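Side-chain contacts in UPF0434 family protein (Haloferax volcanii, PDB 6F5Z), which probably acts as a Trm112-type activator of methyltransferases and is bound here to the putative methyltransferase Hvo_0019: residues C[1-6]-C[18-23]; C[11-16]-C[54-59]; C[33-38]-C[44-49]. One frame throughout, in Å; residues are numbered along the deposited sequence.

Contact 1. Residues C[1-6]-C[18-23]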
loop_
_atom_site.group_PDB
_atom_site.type_symbol
_atom_site.label_atom_id
_atom_site.label_comp_id
_atom_site.label_asym_id
_atom_site.label_seq_id
_atom_site.Cartn_x
_atom_site.Cartn_y
_atom_site.Cartn_z
ATOM N N MET C 1 -24.289 15.946 -14.609
ATOM C CA MET C 1 -23.636 15.701 -13.314
ATOM C C MET C 1 -24.601 16.127 -12.214
ATOM O O MET C 1 -25.229 17.176 -12.324
ATOM C CB MET C 1 -22.326 16.510 -13.199
ATOM C CG MET C 1 -21.657 16.388 -11.823
ATOM S SD MET C 1 -20.118 17.340 -11.649
ATOM C CE MET C 1 -18.927 16.305 -12.642
ATOM N N LYS C 2 -24.646 15.366 -11.110
ATOM C CA LYS C 2 -25.500 15.734 -9.981
ATOM C C LYS C 2 -25.064 17.051 -9.376
ATOM O O LYS C 2 -23.880 17.239 -9.101
ATOM C CB LYS C 2 -25.395 14.650 -8.894
ATOM C CG LYS C 2 -26.206 13.415 -9.155
ATOM C CD LYS C 2 -25.885 12.397 -8.017
ATOM C CE LYS C 2 -27.030 11.500 -7.650
ATOM N NZ LYS C 2 -27.949 12.144 -6.665
ATOM N N GLU C 3 -26.012 17.949 -9.090
ATOM C CA GLU C 3 -25.686 19.221 -8.446
ATOM C C GLU C 3 -25.041 18.988 -7.068
ATOM O O GLU C 3 -24.133 19.726 -6.672
ATOM C CB GLU C 3 -26.954 20.095 -8.358
ATOM C CG GLU C 3 -26.698 21.435 -7.711
ATOM C CD GLU C 3 -27.924 22.322 -7.623
ATOM O OE1 GLU C 3 -28.998 21.927 -8.131
ATOM O OE2 GLU C 3 -27.791 23.454 -7.110
ATOM N N SER C 4 -25.477 17.935 -6.358
ATOM C CA SER C 4 -24.876 17.569 -5.062
ATOM C C SER C 4 -23.376 17.192 -5.160
ATOM O O SER C 4 -22.685 17.245 -4.144
ATOM C CB SER C 4 -25.655 16.429 -4.393
ATOM O OG SER C 4 -25.567 15.282 -5.213
ATOM N N LEU C 5 -22.873 16.782 -6.342
ATOM C CA LEU C 5 -21.452 16.447 -6.518
ATOM C C LEU C 5 -20.633 17.689 -6.820
ATOM O O LEU C 5 -19.410 17.660 -6.733
ATOM C CB LEU C 5 -21.262 15.443 -7.673
ATOM C CG LEU C 5 -21.346 13.937 -7.334
ATOM C CD1 LEU C 5 -22.578 13.589 -6.518
ATOM C CD2 LEU C 5 -21.353 13.125 -8.598
ATOM N N MET C 6 -21.290 18.809 -7.166
ATOM C CA MET C 6 -20.556 20.022 -7.538
ATOM C C MET C 6 -20.029 20.826 -6.385
ATOM O O MET C 6 -19.276 21.771 -6.605
ATOM C CB MET C 6 -21.450 20.901 -8.413
ATOM C CG MET C 6 -21.877 20.193 -9.654
ATOM S SD MET C 6 -22.938 21.283 -10.637
ATOM C CE MET C 6 -23.272 20.241 -11.980
ATOM N N LEU C 18 -17.149 28.493 -7.988
ATOM C CA LEU C 18 -17.892 28.577 -9.239
ATOM C C LEU C 18 -19.350 28.847 -8.911
ATOM O O LEU C 18 -19.903 28.305 -7.945
ATOM C CB LEU C 18 -17.840 27.243 -10.020
ATOM C CG LEU C 18 -16.432 26.863 -10.470
ATOM C CD1 LEU C 18 -16.360 25.328 -10.718
ATOM C CD2 LEU C 18 -16.004 27.616 -11.743
ATOM N N GLU C 19 -19.998 29.616 -9.766
ATOM C CA GLU C 19 -21.428 29.874 -9.695
ATOM C C GLU C 19 -22.059 28.925 -10.718
ATOM O O GLU C 19 -21.638 28.898 -11.863
ATOM C CB GLU C 19 -21.698 31.345 -10.105
ATOM C CG GLU C 19 -23.161 31.739 -10.239
ATOM C CD GLU C 19 -23.447 32.914 -11.166
ATOM O OE1 GLU C 19 -24.556 32.949 -11.746
ATOM O OE2 GLU C 19 -22.563 33.789 -11.324
ATOM N N LEU C 20 -23.112 28.221 -10.318
ATOM C CA LEU C 20 -23.844 27.350 -11.228
ATOM C C LEU C 20 -25.043 28.076 -11.817
ATOM O O LEU C 20 -25.860 28.645 -11.061
ATOM C CB LEU C 20 -24.323 26.085 -10.474
ATOM C CG LEU C 20 -25.261 25.135 -11.230
ATOM C CD1 LEU C 20 -24.535 24.479 -12.424
ATOM C CD2 LEU C 20 -25.821 24.100 -10.315
ATOM N N GLU C 21 -25.178 27.998 -13.148
ATOM C CA GLU C 21 -26.350 28.435 -13.898
ATOM C C GLU C 21 -26.927 27.166 -14.541
ATOM O O GLU C 21 -26.191 26.397 -15.189
ATOM C CB GLU C 21 -26.006 29.439 -14.997
ATOM C CG GLU C 21 -25.550 30.780 -14.465
ATOM C CD GLU C 21 -25.434 31.844 -15.543
ATOM O OE1 GLU C 21 -25.493 31.496 -16.747
ATOM O OE2 GLU C 21 -25.206 33.021 -15.177
ATOM N N VAL C 22 -28.242 26.933 -14.377
ATOM C CA VAL C 22 -28.882 25.734 -14.916
ATOM C C VAL C 22 -29.832 26.081 -16.050
ATOM O O VAL C 22 -30.711 26.937 -15.882
ATOM C CB VAL C 22 -29.631 25.000 -13.773
ATOM C CG1 VAL C 22 -30.374 23.776 -14.273
ATOM C CG2 VAL C 22 -28.685 24.593 -12.650
ATOM N N ASP C 23 -29.685 25.393 -17.184
ATOM C CA ASP C 23 -30.615 25.542 -18.281
ATOM C C ASP C 23 -31.519 24.353 -18.413
ATOM O O ASP C 23 -32.634 24.510 -18.881
ATOM C CB ASP C 23 -29.907 25.815 -19.599
ATOM C CG ASP C 23 -29.339 27.195 -19.597
ATOM O OD1 ASP C 23 -30.142 28.168 -19.557
ATOM O OD2 ASP C 23 -28.125 27.315 -19.525
#

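Contact 2. Residues C[11-16]-C[54-59]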
loop_
_atom_site.group_PDB
_atom_site.type_symbol
_atom_site.label_atom_id
_atom_site.label_comp_id
_atom_site.label_asym_id
_atom_site.label_seq_id
_atom_site.Cartn_x
_atom_site.Cartn_y
_atom_site.Cartn_z
ATOM N N ASP C 11 -12.857 26.555 -9.684
ATOM C CA ASP C 11 -12.262 27.006 -10.911
ATOM C C ASP C 11 -10.848 26.418 -11.029
ATOM O O ASP C 11 -10.063 26.579 -10.122
ATOM C CB ASP C 11 -12.183 28.538 -10.886
ATOM C CG ASP C 11 -11.884 29.188 -12.215
ATOM O OD1 ASP C 11 -11.070 28.626 -12.998
ATOM O OD2 ASP C 11 -12.401 30.303 -12.455
ATOM N N PRO C 12 -10.520 25.688 -12.096
ATOM C CA PRO C 12 -9.161 25.106 -12.189
ATOM C C PRO C 12 -8.060 26.142 -12.237
ATOM O O PRO C 12 -6.940 25.826 -11.844
ATOM C CB PRO C 12 -9.203 24.314 -13.496
ATOM C CG PRO C 12 -10.316 24.949 -14.318
ATOM C CD PRO C 12 -11.344 25.357 -13.281
ATOM N N LEU C 13 -8.377 27.397 -12.653
ATOM C CA LEU C 13 -7.295 28.387 -12.778
ATOM C C LEU C 13 -6.752 28.851 -11.451
ATOM O O LEU C 13 -5.542 28.949 -11.301
ATOM C CB LEU C 13 -7.781 29.605 -13.550
ATOM C CG LEU C 13 -8.058 29.400 -15.031
ATOM C CD1 LEU C 13 -8.759 30.600 -15.602
ATOM C CD2 LEU C 13 -6.758 29.168 -15.809
ATOM N N ASP C 14 -7.630 29.164 -10.498
ATOM C CA ASP C 14 -7.202 29.738 -9.220
ATOM C C ASP C 14 -7.875 29.118 -7.992
ATOM O O ASP C 14 -7.681 29.579 -6.846
ATOM C CB ASP C 14 -7.432 31.270 -9.247
ATOM C CG ASP C 14 -8.905 31.627 -9.272
ATOM O OD1 ASP C 14 -9.738 30.720 -9.494
ATOM O OD2 ASP C 14 -9.236 32.809 -9.021
ATOM N N LYS C 15 -8.642 28.045 -8.219
ATOM C CA LYS C 15 -9.295 27.291 -7.147
ATOM C C LYS C 15 -10.373 28.063 -6.413
ATOM O O LYS C 15 -10.773 27.682 -5.313
ATOM C CB LYS C 15 -8.271 26.666 -6.137
ATOM C CG LYS C 15 -7.016 26.056 -6.776
ATOM C CD LYS C 15 -7.289 25.091 -7.927
ATOM C CE LYS C 15 -5.982 24.609 -8.475
ATOM N NZ LYS C 15 -6.173 23.909 -9.736
ATOM N N SER C 16 -10.917 29.097 -7.067
ATOM C CA SER C 16 -11.983 29.882 -6.482
ATOM C C SER C 16 -13.345 29.233 -6.736
ATOM O O SER C 16 -13.488 28.289 -7.521
ATOM C CB SER C 16 -11.938 31.307 -7.032
ATOM O OG SER C 16 -11.977 31.267 -8.444
ATOM N N LEU C 54 -11.712 22.214 -18.494
ATOM C CA LEU C 54 -10.375 22.484 -18.996
ATOM C C LEU C 54 -10.138 23.980 -18.844
ATOM O O LEU C 54 -11.055 24.780 -19.092
ATOM C CB LEU C 54 -10.241 22.160 -20.490
ATOM C CG LEU C 54 -10.183 20.708 -20.861
ATOM C CD1 LEU C 54 -10.308 20.575 -22.339
ATOM C CD2 LEU C 54 -8.852 20.078 -20.401
ATOM N N PRO C 55 -8.875 24.384 -18.621
ATOM C CA PRO C 55 -8.547 25.821 -18.638
ATOM C C PRO C 55 -8.942 26.421 -19.980
ATOM O O PRO C 55 -8.932 25.716 -20.995
ATOM C CB PRO C 55 -7.021 25.829 -18.508
ATOM C CG PRO C 55 -6.696 24.583 -17.849
ATOM C CD PRO C 55 -7.668 23.570 -18.367
ATOM N N PRO C 56 -9.391 27.693 -20.005
ATOM C CA PRO C 56 -9.851 28.299 -21.275
ATOM C C PRO C 56 -8.883 28.198 -22.464
ATOM O O PRO C 56 -9.348 28.026 -23.598
ATOM C CB PRO C 56 -10.139 29.767 -20.889
ATOM C CG PRO C 56 -9.438 29.973 -19.563
ATOM C CD PRO C 56 -9.515 28.639 -18.875
ATOM N N ASP C 57 -7.554 28.247 -22.216
ATOM C CA ASP C 57 -6.542 28.138 -23.284
ATOM C C ASP C 57 -6.564 26.784 -24.038
ATOM O O ASP C 57 -6.067 26.709 -25.165
ATOM C CB ASP C 57 -5.132 28.412 -22.729
ATOM C CG ASP C 57 -4.875 29.864 -22.346
ATOM O OD1 ASP C 57 -5.604 30.753 -22.845
ATOM O OD2 ASP C 57 -3.941 30.112 -21.552
ATOM N N MET C 58 -7.172 25.738 -23.430
ATOM C CA MET C 58 -7.302 24.386 -23.996
ATOM C C MET C 58 -8.669 24.088 -24.638
ATOM O O MET C 58 -8.930 22.939 -25.034
ATOM C CB MET C 58 -7.006 23.350 -22.913
ATOM C CG MET C 58 -5.584 23.379 -22.472
ATOM S SD MET C 58 -5.322 22.146 -21.195
ATOM C CE MET C 58 -3.654 22.638 -20.653
ATOM N N ARG C 59 -9.547 25.107 -24.723
ATOM C CA ARG C 59 -10.884 24.984 -25.311
ATOM C C ARG C 59 -11.040 25.915 -26.499
ATOM O O ARG C 59 -10.505 27.018 -26.469
ATOM C CB ARG C 59 -11.969 25.276 -24.268
ATOM C CG ARG C 59 -12.081 24.205 -23.192
ATOM C CD ARG C 59 -13.306 24.393 -22.324
ATOM N NE ARG C 59 -13.086 25.368 -21.256
ATOM C CZ ARG C 59 -13.696 26.548 -21.187
ATOM N NH1 ARG C 59 -14.588 26.896 -22.104
ATOM N NH2 ARG C 59 -13.430 27.380 -20.191
#

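Contact 3. Residues C[33-38]-C[44-49]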
loop_
_atom_site.group_PDB
_atom_site.type_symbol
_atom_site.label_atom_id
_atom_site.label_comp_id
_atom_site.label_asym_id
_atom_site.label_seq_id
_atom_site.Cartn_x
_atom_site.Cartn_y
_atom_site.Cartn_z
ATOM N N GLY C 33 -26.058 23.738 -18.744
ATOM C CA GLY C 33 -25.805 24.864 -17.872
ATOM C C GLY C 33 -24.352 25.255 -17.954
ATOM O O GLY C 33 -23.682 24.947 -18.944
ATOM N N ARG C 34 -23.893 25.960 -16.935
ATOM C CA ARG C 34 -22.504 26.362 -16.926
ATOM C C ARG C 34 -22.068 26.655 -15.505
ATOM O O ARG C 34 -22.889 26.965 -14.644
ATOM C CB ARG C 34 -22.259 27.576 -17.848
ATOM C CG ARG C 34 -23.032 28.812 -17.428
ATOM C CD ARG C 34 -23.328 29.777 -18.599
ATOM N NE ARG C 34 -23.964 29.051 -19.693
ATOM C CZ ARG C 34 -25.256 28.708 -19.722
ATOM N NH1 ARG C 34 -26.090 29.146 -18.784
ATOM N NH2 ARG C 34 -25.723 27.952 -20.702
ATOM N N LEU C 35 -20.759 26.570 -15.281
ATOM C CA LEU C 35 -20.114 26.889 -14.026
ATOM C C LEU C 35 -19.260 28.115 -14.313
ATOM O O LEU C 35 -18.457 28.084 -15.248
ATOM C CB LEU C 35 -19.229 25.686 -13.596
ATOM C CG LEU C 35 -20.066 24.534 -13.056
ATOM C CD1 LEU C 35 -19.267 23.202 -13.080
ATOM C CD2 LEU C 35 -20.539 24.810 -11.624
ATOM N N ILE C 36 -19.486 29.202 -13.587
ATOM C CA ILE C 36 -18.797 30.457 -13.869
ATOM C C ILE C 36 -17.864 30.835 -12.753
ATOM O O ILE C 36 -18.273 30.874 -11.601
ATOM C CB ILE C 36 -19.839 31.575 -14.131
ATOM C CG1 ILE C 36 -20.802 31.193 -15.276
ATOM C CG2 ILE C 36 -19.114 32.907 -14.450
ATOM C CD1 ILE C 36 -21.988 32.129 -15.469
ATOM N N GLY C 37 -16.601 31.092 -13.105
ATOM C CA GLY C 37 -15.615 31.507 -12.125
ATOM C C GLY C 37 -16.005 32.832 -11.482
ATOM O O GLY C 37 -16.136 33.830 -12.191
ATOM N N THR C 38 -16.200 32.842 -10.159
ATOM C CA THR C 38 -16.592 34.057 -9.406
ATOM C C THR C 38 -15.479 35.114 -9.382
ATOM O O THR C 38 -15.758 36.273 -9.016
ATOM C CB THR C 38 -17.006 33.694 -7.975
ATOM O OG1 THR C 38 -15.913 33.055 -7.339
ATOM C CG2 THR C 38 -18.300 32.814 -7.916
ATOM N N TYR C 44 -17.353 27.649 -17.774
ATOM C CA TYR C 44 -17.091 26.213 -17.972
ATOM C C TYR C 44 -18.437 25.573 -18.293
ATOM O O TYR C 44 -19.302 25.471 -17.407
ATOM C CB TYR C 44 -16.446 25.634 -16.713
ATOM C CG TYR C 44 -15.135 26.335 -16.414
ATOM C CD1 TYR C 44 -13.984 26.041 -17.144
ATOM C CD2 TYR C 44 -15.035 27.272 -15.386
ATOM C CE1 TYR C 44 -12.779 26.682 -16.885
ATOM C CE2 TYR C 44 -13.819 27.899 -15.096
ATOM C CZ TYR C 44 -12.694 27.600 -15.854
ATOM O OH TYR C 44 -11.462 28.196 -15.631
ATOM N N PRO C 45 -18.674 25.178 -19.555
ATOM C CA PRO C 45 -20.014 24.679 -19.904
ATOM C C PRO C 45 -20.293 23.294 -19.383
ATOM O O PRO C 45 -19.380 22.477 -19.295
ATOM C CB PRO C 45 -20.004 24.696 -21.430
ATOM C CG PRO C 45 -18.549 24.410 -21.783
ATOM C CD PRO C 45 -17.752 25.150 -20.706
ATOM N N ILE C 46 -21.567 23.004 -19.109
ATOM C CA ILE C 46 -22.019 21.655 -18.750
ATOM C C ILE C 46 -22.842 21.238 -19.946
ATOM O O ILE C 46 -23.835 21.909 -20.274
ATOM C CB ILE C 46 -22.879 21.664 -17.486
ATOM C CG1 ILE C 46 -22.071 22.210 -16.284
ATOM C CG2 ILE C 46 -23.452 20.280 -17.224
ATOM C CD1 ILE C 46 -22.922 22.554 -14.999
ATOM N N GLU C 47 -22.379 20.192 -20.646
ATOM C CA GLU C 47 -22.938 19.784 -21.913
ATOM C C GLU C 47 -23.370 18.369 -21.803
ATOM O O GLU C 47 -22.535 17.498 -21.563
ATOM C CB GLU C 47 -21.876 19.933 -23.022
ATOM C CG GLU C 47 -21.327 21.345 -23.103
ATOM C CD GLU C 47 -20.084 21.475 -23.957
ATOM O OE1 GLU C 47 -19.242 20.549 -23.984
ATOM O OE2 GLU C 47 -19.987 22.498 -24.661
ATOM N N ASP C 48 -24.684 18.137 -21.919
ATOM C CA ASP C 48 -25.256 16.795 -21.757
ATOM C C ASP C 48 -24.730 16.132 -20.461
ATOM O O ASP C 48 -24.283 14.955 -20.448
ATOM C CB ASP C 48 -24.996 15.881 -22.985
ATOM C CG ASP C 48 -25.870 14.638 -22.993
ATOM O OD1 ASP C 48 -26.966 14.681 -22.397
ATOM O OD2 ASP C 48 -25.397 13.576 -23.495
ATOM N N GLY C 49 -24.700 16.929 -19.394
ATOM C CA GLY C 49 -24.315 16.458 -18.068
ATOM C C GLY C 49 -22.826 16.427 -17.764
ATOM O O GLY C 49 -22.428 16.107 -16.630
#

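Contact 1. Residues C[1-6]-C[18-23]
Leu20 swings its CG to the side opposite its backbone N (chi1 173°) and so holds its two methyl groups out from strand 18-22 toward the 3-10 turn formed by residues 3-5. Glu3, from this turn, and Met6, which follows it, come to meet it. Glu3 runs out as a fully extended chain that slants past the leucine: CG and OE2 each lie 3.8 Å from Leu20 CD2. Met6 starts beside its backbone N (chi1 -59°), then stretches out and crosses Leu20 at about a right angle. Its SD sits 4.0 Å from both Leu20 CD1 and Leu20 CD2, so the branched end rests against the sulfur rather than the terminal methyl. Met6 N bonds to Glu3 O at 3.0 Å, and the CB atoms of both residues point toward the strand of Leu20. Behind them, Met6 and Leu20 both also touch Ile46, and Leu20 packs on Leu35 of the neighbouring strand, which ties this N-terminal turn to the sheet of the Trm112-like domain. The contact across the two segments is thus van der Waals throughout. Glu3 contributes its aliphatic chain and the flank of its carboxylate; Leu20 CD2 probably meets that carboxylate by packing alone, while the charge of Glu3 is met by Arg25, in a salt bridge from OE1.

Contact 2. Residues C[11-16]-C[54-59]
Asp11 OD1 is gripped by two donors, the backbone N of Leu13 and the hydroxyl of Tyr44. The Leu13 N bond, 3.0 Å to Asp11 OD1 with an angle of 163°, closes an Asx turn and reaches the oxygen on its anti side, 34° out of the carboxylate plane; OD2 of the same aspartate is bonded to Thr40 OG1. Held by this turn, Leu13 extends its branched end toward the proline pair of the C-terminal tail. Its CD1 methyl comes against the ring of Pro56, 3.9 Å from Pro56 CD, while Leu13 CD2 lies 4.3 Å from Pro55 CB. The join is a small apolar one between two loops. On the tail, Arg59 NE bonds almost straight to Leu54 O at 3.0 Å, the oxygen lying in the guanidinium plane, so the arginine side chain reaches back to the start of the 54-59 segment. Lys15 NZ, bonded to Pro12 O at 3.0 Å, also makes salt bridges to Asp96 and Glu125 of the methyltransferase chain. Both loops lie against strand 43-47, where Pro12, Leu13, Pro56 and Arg59 all touch Tyr44.

Contact 3. Residues C[33-38]-C[44-49]
Leu35 and Tyr44 face each other as a hydrogen-bonded pair of the antiparallel beta hairpin made by strands 33-37 and 43-47, the two inner strands of the four-stranded sheet. Leu35 N reaches Tyr44 O at 2.8 Å and 171°, and Tyr44 N returns to Leu35 O at 2.8 Å. Gly33 and Ile46 form the next such pair: Ile46 N binds Gly33 O at 2.9 Å, whereas Gly33 N to Ile46 O is longer and more bent, 3.3 Å and 144°. Between them stand Arg34 and Pro45, a non-hydrogen-bonded pair, so the proline's missing N-H costs this ladder nothing; Arg34 CA instead makes a CA-H...O contact to Tyr44 O at 3.4 Å. Leu35, Tyr44 and Ile46 share one face of the hairpin. There Ile46 slants across to Leu35, bringing CD1 4.0 Å from Leu35 CG, and the same methyl occupies the side on which Gly33 carries no side chain. Cutting Ile46 back to an alanine is likely to leave a gap beside Leu35 and Gly33 and to cost Leu20 and Ile30, which it also touches, part of their packing. On the other face, Arg34 takes the crowded position, with CG between its N and its carbonyl carbon (chi1 62°), and its bent chain leads away from Pro45 to salt bridges with Glu21 on strand 18-22 and Asp23 at the corner just beyond it. Farther out, strand 18-22 lies alongside strand 33-37 through backbone bonds of Glu19 to Ile36 and Glu21 to Arg34, while Leu18 touches both Leu35 and Tyr44. The tyrosine ring is turned so that Leu35 O lies at its edge, near the ring plane, 3.5 Å from Tyr44 CD2.

In the fold
Contact 3 occupies the middle of the small domain, its centre about 7 Å from that of contact 1 and about 12 Å from that of contact 2; contacts 1 and 2 lie on opposite sides of the chain's centre, about 16 Å apart. Contacts 1 and 3 share one antiparallel sheet, in which strand 18-22 borders strand 33-37. Along the chain contact 1 closes before contact 3 opens, while segments 11-16 and 54-59 bracket contact 3, and contacts 1 and 2 interleave. Tyr44 bridges contact 3 to both loops of contact 2. Chain start and chain end are thereby packed onto one sheet, and both reach the methyltransferase, consistent with an activator's binding surface.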